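Local coordinates for protein chromosome-partitioning ATPase Soj (Thermus thermophilus, PDB 1WCV) that hydrolyses ATP and cooperatively binds double-stranded DNA in an ATP-dependent manner, probably to partition the chromosome, at residues 31-45 and 112-126. Sequence-based numbering, arbitrary orientation.
Sequences LARLGKRVLLVDLDP and YDLVLLDAPPSLSPL
Leu-39 and Leu-116 mark the middle of a parallel strand pair, 38-42 beside 114-118, whose backbones exchange a ladder of hydrogen bonds, from Leu-114 N to Arg-37 O at one end to Leu-43 N to Asp-118 O at the other; Leu-116 N to Leu-39 O and Val-41 N to Leu-116 O are both 2.8 Å. Packing is tight on both sides of the sheet. Leu-31, from the end of helix 18-33, brings CD1 3.8 Å from Leu-114 CD1 and also against Leu-116 CD1, while Leu-40 CD1 lies on Leu-116 CB. On the other side Val-41 and Leu-117 run side by side, and Leu-39 CB sits 3.6 Å above the centre of the Tyr-112 ring, a CH-pi contact almost on the ring normal. With CG beside its backbone N (chi1 -64°), Tyr-112 lays that ring under Leu-39 and sends OH to His-81; an alanine here would probably uncover Leu-39 CB and leave His-81 without this hydroxyl partner. The end at Arg-37 is looser and more solvent-exposed. There Asp-113 OD2 takes Arg-37 N through its anti lone pair, nearly straight at 2.8 Å, and forms a salt bridge with Arg-37 NH2, the guanidinium and carboxylate planes 36° apart; a water links the same oxygen to Gly-35 O. At the opposite end, Leu-126 CD1 packs 3.6 Å from Pro-45 CG, whereas Leu-43 O is buried without a polar partner. Asp-42 OD1 and Asp-118 OD2 stand 4.3 Å apart with a water between them; Thr-50 holds Asp-42 OD2 by a hydrogen bond, while Asp-118 is salt-bridged by OD1 to Lys-20 and hydrogen-bonded by OD2 to Thr-21. Lys-20 binds ATP and Thr-21 also magnesium, so these aspartates ending adjacent parallel strands border the nucleotide site of a P-loop NTPase of the ParA family.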
loop_
_atom_site.group_PDB
_atom_site.type_symbol
_atom_site.label_atom_id
_atom_site.label_comp_id
_atom_site.label_asym_id
_atom_site.label_seq_id
_atom_site.Cartn_x
_atom_site.Cartn_y
_atom_site.Cartn_z
ATOM N N LEU A 31 13.787 2.121 -8.818
ATOM C CA LEU A 31 13.895 3.568 -8.936
ATOM C C LEU A 31 14.605 3.831 -10.273
ATOM O O LEU A 31 14.337 4.818 -10.954
ATOM C CB LEU A 31 14.695 4.147 -7.762
ATOM C CG LEU A 31 13.964 4.210 -6.411
ATOM C CD1 LEU A 31 14.940 4.660 -5.329
ATOM C CD2 LEU A 31 12.780 5.167 -6.489
ATOM N N ALA A 32 15.504 2.926 -10.651
ATOM C CA ALA A 32 16.221 3.062 -11.920
ATOM C C ALA A 32 15.226 2.933 -13.070
ATOM O O ALA A 32 15.270 3.696 -14.034
ATOM C CB ALA A 32 17.277 1.988 -12.046
ATOM N N ARG A 33 14.331 1.959 -12.964
ATOM C CA ARG A 33 13.332 1.733 -13.999
ATOM C C ARG A 33 12.320 2.869 -14.089
ATOM O O ARG A 33 11.561 2.956 -15.052
ATOM C CB ARG A 33 12.634 0.389 -13.771
ATOM C CG ARG A 33 13.534 -0.811 -14.098
ATOM C CD ARG A 33 12.900 -2.136 -13.696
ATOM N NE ARG A 33 13.641 -3.291 -14.212
ATOM C CZ ARG A 33 14.843 -3.677 -13.791
ATOM N NH1 ARG A 33 15.471 -3.007 -12.827
ATOM N NH2 ARG A 33 15.422 -4.740 -14.340
ATOM N N LEU A 34 12.310 3.745 -13.089
ATOM C CA LEU A 34 11.412 4.892 -13.098
ATOM C C LEU A 34 12.094 6.035 -13.842
ATOM O O LEU A 34 11.549 7.132 -13.949
ATOM C CB LEU A 34 11.072 5.337 -11.674
ATOM C CG LEU A 34 10.033 4.500 -10.929
ATOM C CD1 LEU A 34 9.799 5.087 -9.540
ATOM C CD2 LEU A 34 8.734 4.484 -11.722
ATOM N N GLY A 35 13.294 5.768 -14.347
ATOM C CA GLY A 35 14.031 6.779 -15.084
ATOM C C GLY A 35 14.925 7.658 -14.231
ATOM O O GLY A 35 15.221 8.795 -14.601
ATOM N N LYS A 36 15.363 7.134 -13.092
ATOM C CA LYS A 36 16.232 7.886 -12.191
ATOM C C LYS A 36 17.672 7.389 -12.283
ATOM O O LYS A 36 17.904 6.188 -12.423
ATOM C CB LYS A 36 15.761 7.715 -10.743
ATOM C CG LYS A 36 14.312 8.083 -10.472
ATOM C CD LYS A 36 14.089 9.582 -10.474
ATOM C CE LYS A 36 12.690 9.911 -9.981
ATOM N NZ LYS A 36 12.443 11.374 -9.891
ATOM N N ARG A 37 18.636 8.308 -12.215
ATOM C CA ARG A 37 20.045 7.920 -12.223
ATOM C C ARG A 37 20.263 7.557 -10.762
ATOM O O ARG A 37 20.164 8.417 -9.890
ATOM C CB ARG A 37 20.953 9.094 -12.588
ATOM C CG ARG A 37 20.683 9.726 -13.938
ATOM C CD ARG A 37 21.836 10.632 -14.334
ATOM N NE ARG A 37 21.419 11.679 -15.260
ATOM C CZ ARG A 37 20.640 12.701 -14.923
ATOM N NH1 ARG A 37 20.305 13.610 -15.827
ATOM N NH2 ARG A 37 20.203 12.819 -13.678
ATOM N N VAL A 38 20.562 6.294 -10.495
ATOM C CA VAL A 38 20.717 5.843 -9.121
ATOM C C VAL A 38 22.046 5.205 -8.764
ATOM O O VAL A 38 22.588 4.394 -9.513
ATOM C CB VAL A 38 19.596 4.838 -8.780
ATOM C CG1 VAL A 38 19.772 4.293 -7.367
ATOM C CG2 VAL A 38 18.242 5.507 -8.947
ATOM N N LEU A 39 22.548 5.572 -7.590
ATOM C CA LEU A 39 23.784 5.018 -7.069
ATOM C C LEU A 39 23.459 4.270 -5.776
ATOM O O LEU A 39 22.837 4.824 -4.874
ATOM C CB LEU A 39 24.792 6.127 -6.758
ATOM C CG LEU A 39 26.055 5.647 -6.041
ATOM C CD1 LEU A 39 26.818 4.668 -6.924
ATOM C CD2 LEU A 39 26.921 6.841 -5.694
ATOM N N LEU A 40 23.843 3.003 -5.712
ATOM C CA LEU A 40 23.636 2.208 -4.510
ATOM C C LEU A 40 25.019 2.023 -3.916
ATOM O O LEU A 40 25.932 1.554 -4.597
ATOM C CB LEU A 40 23.042 0.837 -4.832
ATOM C CG LEU A 40 22.941 -0.147 -3.658
ATOM C CD1 LEU A 40 22.026 0.422 -2.580
ATOM C CD2 LEU A 40 22.417 -1.493 -4.148
ATOM N N VAL A 41 25.170 2.404 -2.651
ATOM C CA VAL A 41 26.444 2.275 -1.961
ATOM C C VAL A 41 26.344 1.227 -0.866
ATOM O O VAL A 41 25.520 1.345 0.045
ATOM C CB VAL A 41 26.864 3.614 -1.319
ATOM C CG1 VAL A 41 28.231 3.470 -0.676
ATOM C CG2 VAL A 41 26.870 4.726 -2.363
ATOM N N ASP A 42 27.169 0.192 -0.968
ATOM C CA ASP A 42 27.196 -0.864 0.034
ATOM C C ASP A 42 28.150 -0.392 1.127
ATOM O O ASP A 42 29.358 -0.291 0.899
ATOM C CB ASP A 42 27.714 -2.171 -0.573
ATOM C CG ASP A 42 27.508 -3.366 0.349
ATOM O OD1 ASP A 42 27.191 -3.152 1.540
ATOM O OD2 ASP A 42 27.666 -4.520 -0.110
ATOM N N LEU A 43 27.612 -0.086 2.303
ATOM C CA LEU A 43 28.445 0.380 3.408
ATOM C C LEU A 43 28.676 -0.698 4.461
ATOM O O LEU A 43 29.233 -0.426 5.526
ATOM C CB LEU A 43 27.810 1.610 4.068
ATOM C CG LEU A 43 27.748 2.890 3.235
ATOM C CD1 LEU A 43 26.996 3.972 3.999
ATOM C CD2 LEU A 43 29.164 3.355 2.920
ATOM N N ASP A 44 28.254 -1.920 4.167
ATOM C CA ASP A 44 28.420 -3.013 5.112
ATOM C C ASP A 44 29.697 -3.785 4.823
ATOM O O ASP A 44 29.903 -4.253 3.708
ATOM C CB ASP A 44 27.237 -3.980 5.037
ATOM C CG ASP A 44 27.183 -4.926 6.225
ATOM O OD1 ASP A 44 28.245 -5.434 6.642
ATOM O OD2 ASP A 44 26.077 -5.170 6.742
ATOM N N PRO A 45 30.571 -3.931 5.828
ATOM C CA PRO A 45 31.824 -4.665 5.631
ATOM C C PRO A 45 31.556 -6.086 5.137
ATOM O O PRO A 45 32.428 -6.722 4.548
ATOM C CB PRO A 45 32.454 -4.645 7.021
ATOM C CG PRO A 45 31.970 -3.343 7.582
ATOM C CD PRO A 45 30.514 -3.346 7.179
ATOM N N TYR A 112 24.007 12.064 -9.699
ATOM C CA TYR A 112 22.877 11.155 -9.546
ATOM C C TYR A 112 21.621 11.848 -9.029
ATOM O O TYR A 112 21.690 12.885 -8.370
ATOM C CB TYR A 112 23.253 10.015 -8.593
ATOM C CG TYR A 112 24.362 9.125 -9.104
ATOM C CD1 TYR A 112 24.110 8.149 -10.065
ATOM C CD2 TYR A 112 25.675 9.278 -8.649
ATOM C CE1 TYR A 112 25.132 7.347 -10.561
ATOM C CE2 TYR A 112 26.707 8.481 -9.139
ATOM C CZ TYR A 112 26.428 7.518 -10.096
ATOM O OH TYR A 112 27.439 6.728 -10.592
ATOM N N ASP A 113 20.468 11.274 -9.352
ATOM C CA ASP A 113 19.196 11.803 -8.883
ATOM C C ASP A 113 18.990 11.292 -7.460
ATOM O O ASP A 113 18.574 12.036 -6.576
ATOM C CB ASP A 113 18.038 11.299 -9.747
ATOM C CG ASP A 113 18.058 11.871 -11.144
ATOM O OD1 ASP A 113 18.056 13.112 -11.269
ATOM O OD2 ASP A 113 18.070 11.078 -12.110
ATOM N N LEU A 114 19.292 10.011 -7.258
ATOM C CA LEU A 114 19.123 9.367 -5.958
ATOM C C LEU A 114 20.302 8.479 -5.569
ATOM O O LEU A 114 20.861 7.755 -6.398
ATOM C CB LEU A 114 17.854 8.513 -5.967
ATOM C CG LEU A 114 16.542 9.201 -6.334
ATOM C CD1 LEU A 114 15.488 8.146 -6.601
ATOM C CD2 LEU A 114 16.104 10.135 -5.217
ATOM N N VAL A 115 20.661 8.530 -4.291
ATOM C CA VAL A 115 21.761 7.734 -3.766
ATOM C C VAL A 115 21.251 6.916 -2.580
ATOM O O VAL A 115 20.765 7.480 -1.605
ATOM C CB VAL A 115 22.912 8.635 -3.285
ATOM C CG1 VAL A 115 24.104 7.774 -2.867
ATOM C CG2 VAL A 115 23.304 9.611 -4.391
ATOM N N LEU A 116 21.339 5.595 -2.685
ATOM C CA LEU A 116 20.884 4.708 -1.609
ATOM C C LEU A 116 22.092 4.177 -0.854
ATOM O O LEU A 116 23.039 3.686 -1.461
ATOM C CB LEU A 116 20.074 3.533 -2.177
ATOM C CG LEU A 116 18.599 3.786 -2.521
ATOM C CD1 LEU A 116 18.456 4.999 -3.424
ATOM C CD2 LEU A 116 18.022 2.547 -3.203
ATOM N N LEU A 117 22.057 4.275 0.470
ATOM C CA LEU A 117 23.171 3.800 1.289
ATOM C C LEU A 117 22.740 2.613 2.131
ATOM O O LEU A 117 21.965 2.778 3.067
ATOM C CB LEU A 117 23.641 4.917 2.218
ATOM C CG LEU A 117 23.907 6.287 1.599
ATOM C CD1 LEU A 117 24.079 7.315 2.710
ATOM C CD2 LEU A 117 25.145 6.219 0.708
ATOM N N ASP A 118 23.235 1.423 1.804
ATOM C CA ASP A 118 22.887 0.227 2.565
ATOM C C ASP A 118 23.799 0.154 3.783
ATOM O O ASP A 118 24.919 -0.340 3.700
ATOM C CB ASP A 118 23.039 -1.027 1.702
ATOM C CG ASP A 118 22.456 -2.259 2.364
ATOM O OD1 ASP A 118 21.548 -2.103 3.215
ATOM O OD2 ASP A 118 22.887 -3.386 2.033
ATOM N N ALA A 119 23.294 0.639 4.915
ATOM C CA ALA A 119 24.048 0.688 6.165
ATOM C C ALA A 119 24.075 -0.601 6.969
ATOM O O ALA A 119 23.108 -1.361 6.994
ATOM C CB ALA A 119 23.502 1.806 7.037
ATOM N N PRO A 120 25.200 -0.867 7.644
ATOM C CA PRO A 120 25.298 -2.085 8.450
ATOM C C PRO A 120 24.458 -1.895 9.713
ATOM O O PRO A 120 24.114 -0.770 10.074
ATOM C CB PRO A 120 26.789 -2.184 8.748
ATOM C CG PRO A 120 27.219 -0.762 8.795
ATOM C CD PRO A 120 26.473 -0.125 7.638
ATOM N N PRO A 121 24.110 -2.992 10.394
ATOM C CA PRO A 121 23.307 -2.881 11.614
ATOM C C PRO A 121 24.153 -2.523 12.829
ATOM O O PRO A 121 25.360 -2.307 12.714
ATOM C CB PRO A 121 22.698 -4.268 11.739
ATOM C CG PRO A 121 23.810 -5.143 11.240
ATOM C CD PRO A 121 24.268 -4.403 9.995
ATOM N N SER A 122 23.500 -2.445 13.985
ATOM C CA SER A 122 24.160 -2.157 15.261
ATOM C C SER A 122 24.871 -0.811 15.376
ATOM O O SER A 122 25.787 -0.655 16.186
ATOM C CB SER A 122 25.150 -3.279 15.579
ATOM O OG SER A 122 24.516 -4.544 15.488
ATOM N N LEU A 123 24.459 0.157 14.569
ATOM C CA LEU A 123 25.055 1.488 14.610
ATOM C C LEU A 123 26.577 1.471 14.791
ATOM O O LEU A 123 27.093 1.695 15.888
ATOM C CB LEU A 123 24.414 2.302 15.741
ATOM C CG LEU A 123 24.452 3.829 15.634
ATOM C CD1 LEU A 123 25.881 4.341 15.725
ATOM C CD2 LEU A 123 23.814 4.249 14.321
ATOM N N SER A 124 27.291 1.190 13.713
ATOM C CA SER A 124 28.748 1.176 13.750
ATOM C C SER A 124 29.165 2.522 13.166
ATOM O O SER A 124 28.315 3.321 12.776
ATOM C CB SER A 124 29.289 0.043 12.873
ATOM O OG SER A 124 29.063 0.314 11.497
ATOM N N PRO A 125 30.471 2.807 13.116
ATOM C CA PRO A 125 30.840 4.102 12.540
ATOM C C PRO A 125 30.345 4.229 11.099
ATOM O O PRO A 125 30.110 5.334 10.618
ATOM C CB PRO A 125 32.364 4.103 12.644
ATOM C CG PRO A 125 32.584 3.351 13.947
ATOM C CD PRO A 125 31.623 2.182 13.796
ATOM N N LEU A 126 30.187 3.097 10.419
ATOM C CA LEU A 126 29.706 3.107 9.039
ATOM C C LEU A 126 28.221 3.431 9.003
ATOM O O LEU A 126 27.757 4.147 8.118
ATOM C CB LEU A 126 29.981 1.760 8.360
ATOM C CG LEU A 126 31.386 1.694 7.748
ATOM C CD1 LEU A 126 31.785 0.263 7.440
ATOM C CD2 LEU A 126 31.403 2.550 6.486
HETATM O O HOH W 1 16.475 11.486 -14.213
HETATM O O HOH W 2 25.130 -4.673 2.304
#